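Local coordinates for F5/8 type C domain protein (Clostridium perfringens, PDB 7JRM) that probably binds mucin-type glycans, carrying a calcium-bearing carbohydrate-binding module of family 51 within the ZmpB O-glycopeptidase, at residues A[163-168]-A[178-183]; A[202-207]-A[214-219]. All coordinates share one frame; numbering follows the deposited sequence.

Contact 1: A[163-168]-A[178-183]; sequences SVKFKV and TDVMRI. With CA (calcium ion), chain B.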
loop_
_atom_site.group_PDB
_atom_site.type_symbol
_atom_site.label_atom_id
_atom_site.label_comp_id
_atom_site.label_asym_id
_atom_site.label_seq_id
_atom_site.Cartn_x
_atom_site.Cartn_y
_atom_site.Cartn_z
ATOM N N SER A 163 -18.038 -8.676 46.533
ATOM C CA SER A 163 -16.772 -7.962 46.675
ATOM C C SER A 163 -15.588 -8.910 46.531
ATOM O O SER A 163 -15.521 -9.929 47.225
ATOM C CB SER A 163 -16.705 -7.248 48.027
ATOM O OG SER A 163 -16.856 -8.167 49.094
ATOM N N VAL A 164 -14.648 -8.589 45.642
ATOM C CA VAL A 164 -13.472 -9.414 45.397
ATOM C C VAL A 164 -12.255 -8.514 45.221
ATOM O O VAL A 164 -12.357 -7.285 45.196
ATOM C CB VAL A 164 -13.639 -10.326 44.162
ATOM C CG1 VAL A 164 -14.742 -11.344 44.384
ATOM C CG2 VAL A 164 -13.910 -9.495 42.923
ATOM N N LYS A 165 -11.091 -9.145 45.104
ATOM C CA LYS A 165 -9.860 -8.469 44.727
ATOM C C LYS A 165 -9.098 -9.371 43.773
ATOM O O LYS A 165 -8.876 -10.548 44.072
ATOM C CB LYS A 165 -8.994 -8.136 45.948
ATOM C CG LYS A 165 -7.749 -7.329 45.611
ATOM C CD LYS A 165 -6.761 -7.307 46.765
ATOM C CE LYS A 165 -7.450 -6.989 48.082
ATOM N NZ LYS A 165 -6.916 -7.822 49.195
ATOM N N PHE A 166 -8.709 -8.826 42.625
ATOM C CA PHE A 166 -7.984 -9.590 41.623
ATOM C C PHE A 166 -6.486 -9.409 41.813
ATOM O O PHE A 166 -6.005 -8.295 42.036
ATOM C CB PHE A 166 -8.387 -9.156 40.213
ATOM C CG PHE A 166 -9.832 -9.406 39.894
ATOM C CD1 PHE A 166 -10.802 -8.488 40.258
ATOM C CD2 PHE A 166 -10.221 -10.557 39.230
ATOM C CE1 PHE A 166 -12.131 -8.712 39.966
ATOM C CE2 PHE A 166 -11.550 -10.785 38.934
ATOM C CZ PHE A 166 -12.506 -9.861 39.304
ATOM N N LYS A 167 -5.754 -10.517 41.732
ATOM C CA LYS A 167 -4.305 -10.512 41.857
ATOM C C LYS A 167 -3.708 -11.391 40.771
ATOM O O LYS A 167 -4.284 -12.414 40.393
ATOM C CB LYS A 167 -3.855 -11.007 43.239
ATOM C CG LYS A 167 -4.458 -10.239 44.404
ATOM C CD LYS A 167 -3.990 -10.793 45.737
ATOM C CE LYS A 167 -4.996 -10.497 46.838
ATOM N NZ LYS A 167 -4.633 -11.164 48.119
ATOM N N VAL A 168 -2.545 -10.983 40.269
ATOM C CA VAL A 168 -1.843 -11.703 39.213
ATOM C C VAL A 168 -0.437 -12.013 39.705
ATOM O O VAL A 168 0.334 -11.098 40.021
ATOM C CB VAL A 168 -1.800 -10.903 37.902
ATOM C CG1 VAL A 168 -0.867 -11.573 36.905
ATOM C CG2 VAL A 168 -3.198 -10.766 37.320
ATOM N N THR A 178 -5.781 -5.262 41.994
ATOM C CA THR A 178 -6.760 -4.191 42.042
ATOM C C THR A 178 -7.109 -3.880 43.494
ATOM O O THR A 178 -6.654 -4.545 44.428
ATOM C CB THR A 178 -8.019 -4.569 41.256
ATOM O OG1 THR A 178 -8.730 -5.599 41.954
ATOM C CG2 THR A 178 -7.655 -5.062 39.865
ATOM N N ASP A 179 -7.926 -2.849 43.684
ATOM C CA ASP A 179 -8.533 -2.607 44.981
ATOM C C ASP A 179 -9.680 -3.592 45.192
ATOM O O ASP A 179 -9.926 -4.485 44.377
ATOM C CB ASP A 179 -9.021 -1.163 45.086
ATOM C CG ASP A 179 -7.979 -0.158 44.639
ATOM O OD1 ASP A 179 -6.786 -0.356 44.949
ATOM O OD2 ASP A 179 -8.357 0.832 43.977
ATOM N N VAL A 180 -10.397 -3.434 46.301
ATOM C CA VAL A 180 -11.599 -4.229 46.519
ATOM C C VAL A 180 -12.671 -3.757 45.546
ATOM O O VAL A 180 -13.092 -2.594 45.576
ATOM C CB VAL A 180 -12.076 -4.126 47.973
ATOM C CG1 VAL A 180 -13.521 -4.585 48.090
ATOM C CG2 VAL A 180 -11.176 -4.950 48.881
ATOM N N MET A 181 -13.108 -4.654 44.667
ATOM C CA MET A 181 -14.081 -4.326 43.634
ATOM C C MET A 181 -15.462 -4.792 44.074
ATOM O O MET A 181 -15.628 -5.939 44.501
ATOM C CB MET A 181 -13.699 -4.972 42.302
ATOM C CG MET A 181 -12.630 -4.207 41.542
ATOM S SD MET A 181 -12.319 -4.873 39.899
ATOM C CE MET A 181 -13.492 -3.922 38.936
ATOM N N ARG A 182 -16.442 -3.903 43.970
ATOM C CA ARG A 182 -17.808 -4.178 44.376
ATOM C C ARG A 182 -18.713 -4.221 43.146
ATOM O O ARG A 182 -18.247 -4.169 42.003
ATOM C CB ARG A 182 -18.261 -3.135 45.400
ATOM C CG ARG A 182 -17.190 -2.805 46.428
ATOM C CD ARG A 182 -17.757 -2.074 47.630
ATOM N NE ARG A 182 -16.850 -2.134 48.773
ATOM C CZ ARG A 182 -16.839 -3.115 49.669
ATOM N NH1 ARG A 182 -17.692 -4.125 49.561
ATOM N NH2 ARG A 182 -15.976 -3.088 50.676
ATOM N N ILE A 183 -20.023 -4.316 43.387
ATOM C CA ILE A 183 -20.977 -4.469 42.290
ATOM C C ILE A 183 -20.928 -3.260 41.363
ATOM O O ILE A 183 -20.898 -3.400 40.134
ATOM C CB ILE A 183 -22.395 -4.700 42.844
ATOM C CG1 ILE A 183 -22.502 -6.095 43.458
ATOM C CG2 ILE A 183 -23.438 -4.515 41.752
ATOM C CD1 ILE A 183 -23.771 -6.318 44.240
HETATM CA CA CA B . -16.568 -11.013 49.057
HETATM O O HOH W 1 -18.941 -11.203 49.436
#
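V164 and M181 form an antiparallel hydrogen-bonded pair in the hairpin of strands 163-170 and 173-182, the latter at the edge of its sheet. M181 N gives a bond of 2.8 Å to V164 O, and V164 N returns one of 3.0 Å to M181 O. Further along, T178 N reaches F166 O at 3.0 Å, but the reciprocal backbone bond is replaced: F166 N points to T178 OG1, a long 3.3 Å. With chi1 at 70°, OG1 stands between T178's own N and carbonyl carbon; it donates onward to a lone pair of D179 O, thus serving both strands. The tight part lies on the face carrying V164, F166 and M181. There the F166 ring has T178 OG1 at its edge, in plane, while M181 SD approaches CE1 obliquely to 3.8 Å in a Met-aromatic contact. Strands 145-152 and 188-193 of the opposing sheet close over these side chains.

The other side is looser: D179 and R182 are exposed, K165 and V180 partly so, although K165 CG still comes within 3.2 Å of T178 O. V180 CG1 lies against one face of the R182 guanidinium, toward its rim; NH1 comes near S163 CB, and NH2 forms a salt bridge to D208 OD1. S163 turns to the calcium ion, bound by its O at 2.4 Å and more loosely by OG at 2.9 Å. The hairpin thus combines an apolar inner face with a metal-binding end, where the cation should polarise the peptide bond from S163 to V164.

Contact 2: A[202-207]-A[214-219]; sequences LVVDVA and DHADWA. With CA (calcium ion), chain B.
Two facing sheets of the NPCBM beta sandwich meet here, where strand 202-205 faces strand 215-219, nearly antiparallel to it (155°), with axes 9.1 Å apart. No direct hydrogen bond joins the segments; side chains fill the interval. L202 CB sits over one face of the W218 indole, toward its rim, 3.4 Å from CZ2 in a CH-pi contact with the six-membered ring, while L202 CD1 and CD2 come near CD2 and CZ3 of the indole. V204 divides its branches: CG1, anti to the backbone N (chi1 -180°), touches A216 CB at 3.6 Å, and CG2 meets NE1 and CZ2 of W218 obliquely. The indole N-H is satisfied by a water 3.1 Å from NE1, which in turn donates to L202 O at 2.8 Å and so bridges the sheets.

Beyond the apolar interior, the segments converge on calcium. V206 O binds it at 2.4 Å; D214 grips it with both carboxylate oxygens, OD2 at 2.5 Å and OD1 at 2.8 Å. S132 OG also hydrogen-bonds OD2, a second-shell contact that should help fix the carboxylate's rotation. Where the strand ends, V206 N donates to D205 OD1, while D205 OD2 has a salt bridge to K167 NZ. V206 O and D214 OD2 are neighbouring ligands of one cation, whose charge should offset the repulsion between two acceptors; the ion therefore ties together segments that elsewhere meet through apolar side chains and one bridging water.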
loop_
_atom_site.group_PDB
_atom_site.type_symbol
_atom_site.label_atom_id
_atom_site.label_comp_id
_atom_site.label_asym_id
_atom_site.label_seq_id
_atom_site.Cartn_x
_atom_site.Cartn_y
_atom_site.Cartn_z
ATOM N N LEU A 202 -3.765 -16.558 38.355
ATOM C CA LEU A 202 -4.843 -15.582 38.456
ATOM C C LEU A 202 -5.626 -15.849 39.736
ATOM O O LEU A 202 -6.228 -16.918 39.888
ATOM C CB LEU A 202 -5.753 -15.657 37.233
ATOM C CG LEU A 202 -5.048 -15.596 35.875
ATOM C CD1 LEU A 202 -6.066 -15.626 34.747
ATOM C CD2 LEU A 202 -4.169 -14.358 35.777
ATOM N N VAL A 203 -5.620 -14.882 40.650
ATOM C CA VAL A 203 -6.164 -15.055 41.991
ATOM C C VAL A 203 -7.317 -14.082 42.192
ATOM O O VAL A 203 -7.184 -12.884 41.912
ATOM C CB VAL A 203 -5.084 -14.851 43.068
ATOM C CG1 VAL A 203 -5.707 -14.852 44.457
ATOM C CG2 VAL A 203 -4.018 -15.931 42.957
ATOM N N VAL A 204 -8.441 -14.598 42.680
ATOM C CA VAL A 204 -9.605 -13.798 43.043
ATOM C C VAL A 204 -9.816 -13.993 44.539
ATOM O O VAL A 204 -10.311 -15.040 44.973
ATOM C CB VAL A 204 -10.855 -14.195 42.248
ATOM C CG1 VAL A 204 -12.039 -13.331 42.658
ATOM C CG2 VAL A 204 -10.595 -14.085 40.754
ATOM N N ASP A 205 -9.444 -12.995 45.334
ATOM C CA ASP A 205 -9.604 -13.081 46.777
ATOM C C ASP A 205 -11.011 -12.652 47.189
ATOM O O ASP A 205 -11.785 -12.108 46.398
ATOM C CB ASP A 205 -8.549 -12.237 47.491
ATOM C CG ASP A 205 -8.059 -12.884 48.771
ATOM O OD1 ASP A 205 -8.841 -13.635 49.393
ATOM O OD2 ASP A 205 -6.895 -12.648 49.155
ATOM N N VAL A 206 -11.334 -12.898 48.460
ATOM C CA VAL A 206 -12.713 -12.778 48.923
ATOM C C VAL A 206 -13.079 -11.390 49.440
ATOM O O VAL A 206 -14.275 -11.097 49.586
ATOM C CB VAL A 206 -13.002 -13.820 50.018
ATOM C CG1 VAL A 206 -12.771 -15.225 49.484
ATOM C CG2 VAL A 206 -12.133 -13.561 51.240
ATOM N N ALA A 207 -12.096 -10.534 49.724
ATOM C CA ALA A 207 -12.326 -9.183 50.266
ATOM C C ALA A 207 -13.169 -9.327 51.534
ATOM O O ALA A 207 -12.816 -10.131 52.408
ATOM C CB ALA A 207 -12.913 -8.290 49.181
ATOM N N ASP A 214 -19.635 -13.878 45.120
ATOM C CA ASP A 214 -18.407 -13.338 44.540
ATOM C C ASP A 214 -18.178 -13.899 43.133
ATOM O O ASP A 214 -17.216 -14.615 42.860
ATOM C CB ASP A 214 -17.223 -13.632 45.452
ATOM C CG ASP A 214 -17.092 -12.628 46.580
ATOM O OD1 ASP A 214 -17.912 -11.687 46.644
ATOM O OD2 ASP A 214 -16.162 -12.778 47.400
ATOM N N HIS A 215 -19.093 -13.554 42.232
ATOM C CA HIS A 215 -18.948 -13.912 40.826
ATOM C C HIS A 215 -17.955 -12.957 40.177
ATOM O O HIS A 215 -18.210 -11.751 40.097
ATOM C CB HIS A 215 -20.296 -13.857 40.112
ATOM C CG HIS A 215 -21.282 -14.880 40.589
ATOM N ND1 HIS A 215 -22.353 -15.291 39.826
ATOM C CD2 HIS A 215 -21.361 -15.570 41.751
ATOM C CE1 HIS A 215 -23.048 -16.193 40.495
ATOM N NE2 HIS A 215 -22.468 -16.380 41.667
ATOM N N ALA A 216 -16.822 -13.489 39.719
ATOM C CA ALA A 216 -15.747 -12.678 39.168
ATOM C C ALA A 216 -15.384 -13.166 37.775
ATOM O O ALA A 216 -15.404 -14.370 37.504
ATOM C CB ALA A 216 -14.509 -12.712 40.071
ATOM N N ASP A 217 -15.042 -12.225 36.897
ATOM C CA ASP A 217 -14.687 -12.527 35.518
ATOM C C ASP A 217 -13.287 -12.023 35.204
ATOM O O ASP A 217 -12.925 -10.897 35.561
ATOM C CB ASP A 217 -15.668 -11.891 34.527
ATOM C CG ASP A 217 -17.085 -12.368 34.718
ATOM O OD1 ASP A 217 -17.278 -13.535 35.115
ATOM O OD2 ASP A 217 -18.007 -11.571 34.454
ATOM N N TRP A 218 -12.506 -12.867 34.530
ATOM C CA TRP A 218 -11.302 -12.429 33.829
ATOM C C TRP A 218 -11.709 -12.207 32.375
ATOM O O TRP A 218 -11.550 -13.070 31.512
ATOM C CB TRP A 218 -10.179 -13.456 33.964
ATOM C CG TRP A 218 -9.795 -13.758 35.381
ATOM C CD1 TRP A 218 -10.323 -14.723 36.186
ATOM C CD2 TRP A 218 -8.791 -13.092 36.159
ATOM N NE1 TRP A 218 -9.713 -14.700 37.418
ATOM C CE2 TRP A 218 -8.770 -13.707 37.426
ATOM C CE3 TRP A 218 -7.911 -12.036 35.906
ATOM C CZ2 TRP A 218 -7.904 -13.297 38.439
ATOM C CZ3 TRP A 218 -7.051 -11.633 36.913
ATOM C CH2 TRP A 218 -7.053 -12.263 38.163
ATOM N N ALA A 219 -12.263 -11.026 32.114
ATOM C CA ALA A 219 -12.870 -10.737 30.821
ATOM C C ALA A 219 -11.807 -10.408 29.782
ATOM O O ALA A 219 -10.920 -9.582 30.027
ATOM C CB ALA A 219 -13.861 -9.581 30.947
HETATM CA CA CA B . -16.568 -11.013 49.057
HETATM O O HOH W 2 -8.977 -16.984 39.447
HETATM O O HOH W 1 -18.941 -11.203 49.436
#

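Contacts 1 and 2, their centres about 7 Å apart, are joined through neighbouring strands 163-170 and 199-205 and one calcium ion. The strands pair directly, with K167 N to V203 O and K165 O to D205 N each 2.8 Å. V164 of contact 1 reaches into contact 2, its CG1 3.5 Å from D214 CG, and the rings of F166 and W218 meet edge-to-face. The calcium draws ligands from both contacts: S163 (O and OG) and D214 (OD1 and OD2) each give two atoms, and V206 O, the carbonyls of D208 and G210 and one water give one each, eight in all. This arrangement is consistent with a structural role for the metal.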